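Local atomic coordinates of uncharacterized protein lp_2219 (Lactobacillus plantarum, PDB entry 3HFQ), a protein that is of unknown function but, as a seven-bladed beta-propeller of the lactonase family, may act as a sugar-lactone hydrolase or a related enzyme. Residues R97-S102 with A110-I115; L123-Q128 with G173-Q178. The protein carries 1 engineered substitution. All coordinates share one frame; numbering follows the deposited sequence.

Contact 1 (R97-S102 with A110-I115)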
loop_
_atom_site.group_PDB
_atom_site.type_symbol
_atom_site.label_atom_id
_atom_site.label_comp_id
_atom_site.label_asym_id
_atom_site.label_seq_id
_atom_site.Cartn_x
_atom_site.Cartn_y
_atom_site.Cartn_z
ATOM N N ARG A 97 14.676 11.022 8.119
ATOM C CA ARG A 97 14.287 12.433 8.133
ATOM C C ARG A 97 13.207 12.768 9.164
ATOM O O ARG A 97 12.926 13.940 9.410
ATOM C CB ARG A 97 13.775 12.865 6.751
ATOM C CG ARG A 97 14.773 12.743 5.605
ATOM C CD ARG A 97 14.224 13.412 4.345
ATOM N NE ARG A 97 15.158 13.369 3.220
ATOM C CZ ARG A 97 15.186 12.408 2.299
ATOM N NH1 ARG A 97 14.328 11.399 2.359
ATOM N NH2 ARG A 97 16.068 12.462 1.309
ATOM N N GLN A 98 12.602 11.743 9.752
ATOM C CA GLN A 98 11.531 11.936 10.726
ATOM C C GLN A 98 10.381 12.728 10.106
ATOM O O GLN A 98 9.956 13.765 10.622
ATOM C CB GLN A 98 12.068 12.633 11.981
ATOM C CG GLN A 98 12.887 11.694 12.867
ATOM C CD GLN A 98 12.041 10.574 13.456
ATOM O OE1 GLN A 98 11.151 10.822 14.268
ATOM N NE2 GLN A 98 12.312 9.336 13.044
ATOM N N LEU A 99 9.892 12.217 8.979
ATOM C CA LEU A 99 8.787 12.825 8.245
ATOM C C LEU A 99 7.741 11.755 7.936
ATOM O O LEU A 99 8.042 10.561 7.934
ATOM C CB LEU A 99 9.282 13.405 6.913
ATOM C CG LEU A 99 10.358 14.494 6.868
ATOM C CD1 LEU A 99 10.749 14.749 5.412
ATOM C CD2 LEU A 99 9.844 15.763 7.521
ATOM N N VAL A 100 6.513 12.193 7.679
ATOM C CA VAL A 100 5.422 11.291 7.313
ATOM C C VAL A 100 4.879 11.798 5.979
ATOM O O VAL A 100 4.644 12.995 5.817
ATOM C CB VAL A 100 4.286 11.287 8.373
ATOM C CG1 VAL A 100 3.019 10.653 7.792
ATOM C CG2 VAL A 100 4.733 10.488 9.605
ATOM N N TYR A 101 4.713 10.894 5.019
ATOM C CA TYR A 101 4.196 11.263 3.704
ATOM C C TYR A 101 2.794 10.695 3.515
ATOM O O TYR A 101 2.484 9.617 4.019
ATOM C CB TYR A 101 5.084 10.693 2.597
ATOM C CG TYR A 101 6.551 11.025 2.713
ATOM C CD1 TYR A 101 7.011 12.331 2.554
ATOM C CD2 TYR A 101 7.487 10.021 2.954
ATOM C CE1 TYR A 101 8.374 12.630 2.643
ATOM C CE2 TYR A 101 8.843 10.306 3.045
ATOM C CZ TYR A 101 9.281 11.611 2.885
ATOM O OH TYR A 101 10.623 11.890 2.999
ATOM N N SER A 102 1.947 11.422 2.793
ATOM C CA SER A 102 0.600 10.943 2.519
ATOM C C SER A 102 0.197 11.320 1.101
ATOM O O SER A 102 0.676 12.320 0.550
ATOM C CB SER A 102 -0.411 11.508 3.528
ATOM O OG SER A 102 -0.449 12.922 3.513
ATOM N N ALA A 110 0.210 15.417 -2.699
ATOM C CA ALA A 110 1.205 14.651 -1.964
ATOM C C ALA A 110 1.511 15.615 -0.827
ATOM O O ALA A 110 1.790 16.793 -1.061
ATOM C CB ALA A 110 2.448 14.420 -2.813
ATOM N N GLU A 111 1.420 15.139 0.403
ATOM C CA GLU A 111 1.687 15.994 1.550
ATOM C C GLU A 111 2.834 15.465 2.396
ATOM O O GLU A 111 3.108 14.260 2.407
ATOM C CB GLU A 111 0.431 16.137 2.421
ATOM C CG GLU A 111 -0.698 16.993 1.843
ATOM C CD GLU A 111 -1.571 17.575 2.941
ATOM O OE1 GLU A 111 -1.641 16.948 4.021
ATOM O OE2 GLU A 111 -2.191 18.642 2.738
ATOM N N VAL A 112 3.503 16.381 3.096
ATOM C CA VAL A 112 4.628 16.032 3.954
ATOM C C VAL A 112 4.397 16.637 5.332
ATOM O O VAL A 112 3.979 17.791 5.450
ATOM C CB VAL A 112 5.957 16.589 3.391
ATOM C CG1 VAL A 112 7.136 16.096 4.239
ATOM C CG2 VAL A 112 6.121 16.175 1.935
HETATM N N MSE A 113 4.659 15.851 6.371
HETATM C CA MSE A 113 4.497 16.296 7.749
HETATM C C MSE A 113 5.760 15.925 8.510
HETATM O O MSE A 113 6.413 14.937 8.176
HETATM C CB MSE A 113 3.289 15.600 8.388
HETATM C CG MSE A 113 1.954 16.016 7.798
HETATM SE SE MSE A 113 0.599 14.673 8.053
HETATM C CE MSE A 113 -0.715 15.302 6.778
ATOM N N LYS A 114 6.111 16.709 9.524
ATOM C CA LYS A 114 7.303 16.408 10.311
ATOM C C LYS A 114 6.904 15.790 11.648
ATOM O O LYS A 114 5.901 16.176 12.244
ATOM C CB LYS A 114 8.143 17.675 10.527
ATOM C CG LYS A 114 7.436 18.806 11.249
ATOM C CD LYS A 114 8.344 20.030 11.353
ATOM C CE LYS A 114 7.683 21.155 12.139
ATOM N NZ LYS A 114 8.527 22.384 12.176
ATOM N N ILE A 115 7.694 14.825 12.108
ATOM C CA ILE A 115 7.418 14.133 13.361
ATOM C C ILE A 115 8.111 14.813 14.543
ATOM O O ILE A 115 9.324 15.010 14.532
ATOM C CB ILE A 115 7.901 12.665 13.285
ATOM C CG1 ILE A 115 7.313 11.993 12.042
ATOM C CG2 ILE A 115 7.505 11.913 14.541
ATOM C CD1 ILE A 115 7.917 10.636 11.734
HETATM O O HOH W 1 11.177 12.992 15.796
HETATM O O HOH W 2 1.904 13.815 5.214
HETATM O O HOH W 3 -2.771 14.013 4.524
#

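Contact 2 (L123-Q128 with G173-Q178)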
loop_
_atom_site.group_PDB
_atom_site.type_symbol
_atom_site.label_atom_id
_atom_site.label_comp_id
_atom_site.label_asym_id
_atom_site.label_seq_id
_atom_site.Cartn_x
_atom_site.Cartn_y
_atom_site.Cartn_z
ATOM N N LEU A 123 2.122 19.712 9.655
ATOM C CA LEU A 123 2.151 19.838 8.198
ATOM C C LEU A 123 3.277 20.764 7.742
ATOM O O LEU A 123 3.490 21.826 8.330
ATOM C CB LEU A 123 0.813 20.389 7.702
ATOM C CG LEU A 123 0.640 20.589 6.195
ATOM C CD1 LEU A 123 0.643 19.239 5.486
ATOM C CD2 LEU A 123 -0.671 21.328 5.936
ATOM N N THR A 124 3.991 20.365 6.692
ATOM C CA THR A 124 5.079 21.178 6.162
ATOM C C THR A 124 4.911 21.525 4.684
ATOM O O THR A 124 5.285 22.618 4.258
ATOM C CB THR A 124 6.458 20.484 6.318
ATOM O OG1 THR A 124 6.425 19.190 5.704
ATOM C CG2 THR A 124 6.830 20.342 7.795
ATOM N N ASP A 125 4.340 20.611 3.904
ATOM C CA ASP A 125 4.195 20.859 2.470
ATOM C C ASP A 125 3.033 20.093 1.833
ATOM O O ASP A 125 2.703 18.982 2.247
ATOM C CB ASP A 125 5.517 20.485 1.791
ATOM C CG ASP A 125 5.628 20.994 0.357
ATOM O OD1 ASP A 125 5.037 22.044 0.029
ATOM O OD2 ASP A 125 6.343 20.347 -0.439
ATOM N N THR A 126 2.408 20.713 0.837
ATOM C CA THR A 126 1.307 20.106 0.098
ATOM C C THR A 126 1.571 20.388 -1.375
ATOM O O THR A 126 1.487 21.534 -1.824
ATOM C CB THR A 126 -0.061 20.716 0.480
ATOM O OG1 THR A 126 -0.294 20.536 1.882
ATOM C CG2 THR A 126 -1.184 20.027 -0.293
ATOM N N VAL A 127 1.919 19.341 -2.117
ATOM C CA VAL A 127 2.209 19.471 -3.539
ATOM C C VAL A 127 0.965 19.155 -4.360
ATOM O O VAL A 127 0.393 18.071 -4.239
ATOM C CB VAL A 127 3.356 18.523 -3.945
ATOM C CG1 VAL A 127 3.571 18.563 -5.453
ATOM C CG2 VAL A 127 4.631 18.932 -3.219
ATOM N N GLN A 128 0.549 20.105 -5.194
ATOM C CA GLN A 128 -0.638 19.934 -6.024
ATOM C C GLN A 128 -0.292 19.486 -7.438
ATOM O O GLN A 128 0.571 20.075 -8.089
ATOM C CB GLN A 128 -1.427 21.247 -6.093
ATOM C CG GLN A 128 -2.717 21.165 -6.909
ATOM C CD GLN A 128 -3.753 20.253 -6.280
ATOM O OE1 GLN A 128 -4.231 20.507 -5.176
ATOM N NE2 GLN A 128 -4.102 19.180 -6.982
ATOM N N GLY A 173 11.243 19.259 5.052
ATOM C CA GLY A 173 9.995 18.625 4.663
ATOM C C GLY A 173 9.292 19.135 3.414
ATOM O O GLY A 173 8.065 19.225 3.397
ATOM N N GLN A 174 10.050 19.476 2.376
ATOM C CA GLN A 174 9.452 19.934 1.123
ATOM C C GLN A 174 9.922 19.048 -0.016
ATOM O O GLN A 174 10.994 18.451 0.055
ATOM C CB GLN A 174 9.835 21.377 0.796
ATOM C CG GLN A 174 9.339 22.418 1.777
ATOM C CD GLN A 174 10.394 22.792 2.789
ATOM O OE1 GLN A 174 11.587 22.744 2.497
ATOM N NE2 GLN A 174 9.960 23.190 3.980
ATOM N N LEU A 175 9.121 18.978 -1.074
ATOM C CA LEU A 175 9.461 18.163 -2.231
ATOM C C LEU A 175 9.843 19.052 -3.408
ATOM O O LEU A 175 9.373 20.184 -3.517
ATOM C CB LEU A 175 8.265 17.292 -2.632
ATOM C CG LEU A 175 7.598 16.441 -1.547
ATOM C CD1 LEU A 175 6.464 15.642 -2.168
ATOM C CD2 LEU A 175 8.616 15.509 -0.910
ATOM N N SER A 176 10.704 18.535 -4.279
ATOM C CA SER A 176 11.131 19.254 -5.476
ATOM C C SER A 176 11.330 18.184 -6.547
ATOM O O SER A 176 12.055 17.215 -6.328
ATOM C CB SER A 176 12.430 20.014 -5.216
ATOM O OG SER A 176 12.637 20.993 -6.222
ATOM N N GLU A 177 10.683 18.358 -7.701
ATOM C CA GLU A 177 10.744 17.359 -8.768
ATOM C C GLU A 177 12.123 17.009 -9.318
ATOM O O GLU A 177 12.985 17.873 -9.488
ATOM C CB GLU A 177 9.827 17.759 -9.936
ATOM C CG GLU A 177 10.395 18.826 -10.862
ATOM C CD GLU A 177 10.141 20.241 -10.379
ATOM O OE1 GLU A 177 9.800 20.424 -9.189
ATOM O OE2 GLU A 177 10.292 21.175 -11.198
ATOM N N GLN A 178 12.303 15.721 -9.601
ATOM C CA GLN A 178 13.551 15.186 -10.145
ATOM C C GLN A 178 13.281 14.559 -11.514
ATOM O O GLN A 178 14.053 14.739 -12.456
ATOM C CB GLN A 178 14.115 14.127 -9.193
ATOM C CG GLN A 178 15.379 13.409 -9.674
ATOM C CD GLN A 178 16.564 14.338 -9.852
ATOM O OE1 GLN A 178 16.677 15.355 -9.169
ATOM N NE2 GLN A 178 17.467 13.981 -10.764
HETATM O O HOH W 4 7.608 23.638 5.482
HETATM O O HOH W 5 7.432 21.771 -2.394
#

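Contact 1 (R97-S102 with A110-I115)
Val-100 and Met-113 face each other as a hydrogen-bonded pair at the middle of an antiparallel beta hairpin, the second and third strands of a four-stranded propeller blade. Their backbones exchange two bonds, Val-100 N to Met-113 O (2.8 Å) and Met-113 N to Val-100 O. Ser-102 and Glu-111 repeat the pattern, and Ile-115 N closes the open end on Gln-98 O, with the donor standing 36° above the carbonyl plane. Just there, Gln-98 and Leu-99 both face Asp-94 of the preceding strand in a G1 bulge.

The apolar contacts fall on two faces. On one, the ring of Tyr-101 lies beside Val-112, whose CG2 meets CD1 at the ring edge, in plane, at 4.0 Å; Val-112 CG1 also reaches Leu-99 CD1. The ring's hydroxyl is bonded to Asp-94. On the other, Val-100 CG2 packs 3.8 Å from Ile-115 CD1, the two side chains crossing at about a right angle.

Waters bridge both ends. One lies within hydrogen-bonding distance of Gln-98 OE1 and Ile-115 O; Gln-98 NE2 bonds to Glu-95 O, and Glu-111 OE2 to Thr-126 OG1. With chi1 at 59°, Ser-102 OG sits between its own backbone N and carbonyl carbon, 3.5 Å from Glu-111 CB. Two waters hydrogen-bond with this hydroxyl; one of them donates to Val-100 O at 2.9 Å, the other to Glu-111 OE1 at 3.2 Å.

Contact 2 (L123-Q128 with G173-Q178)
Thr-124 and Asp-125 press against the backbone of Gly-173, where the outermost strand of one propeller blade meets the turn leading into the outermost strand of the next. Both residues face Val-112 in a classic beta bulge, which turns two successive side chains toward Gly-173. No backbone-to-backbone hydrogen bond joins the two segments, so side chains make the direct links. This end is the tight one. Thr-124 OG1 lies 2.8 Å from Gly-173 O and has a weak hydrogen bond with Val-112 O. Asp-125 CB comes to 3.3 Å from Gly-173 O. Gly-173 adopts a positive phi of 100°, and a CB added there would run into Thr-124 OG1.

Asp-125 then reaches across to the next residues of the partner segment. Its CG is anti to the backbone N (chi1 -166°), and OD2 passes Gln-174 CA to accept the N-H of Leu-175 at 3.2 Å, on the anti side of the carboxylate and 24° out of its plane.

Around this close packing the margins are bridged by water. Beside Asp-125 and Leu-175, one molecule donates to Asp-125 OD2 and to Leu-175 O. At the Thr-124 end, another donates to Thr-124 O and accepts from Gln-174 NE2 (2.8 Å); Gln-174 OE1 turns to Ser-170. An alanine in place of Asp-125 would probably leave the Leu-175 N-H without this acceptor and cost the first water its bond to OD2. Farther on, one apolar touch remains, Val-127 CG2 on Leu-175 CD1 at 3.9 Å, the side chains meeting at a slant.

Tyr-167 of strand 163-169 touches both Val-127 and Leu-175, and Leu-175 also packs on Val-169 and, in the preceding blade, on Val-112 of strand 109-115.

How the contacts relate
From the N terminus, the chain runs through strand 99-104, turns, and returns along strand 109-115; contact 1 closes that short loop within one blade. Contact 2 opens only afterwards, at strand 121-128, the last strand of the same blade. The chain then builds strands 143-148, 154-158 and 163-169 of the next blade before 173-178 comes back to close the longer loop. The two contacts are thus in series, neither enclosing nor crossing the other. Contact 1 works within a blade, contact 2 between blades. Strands 109-115 and 121-128 join them: Ala-110 O probably takes Val-127 N-H at 2.8 Å, and Val-112 CG1 packs against Gly-173 O.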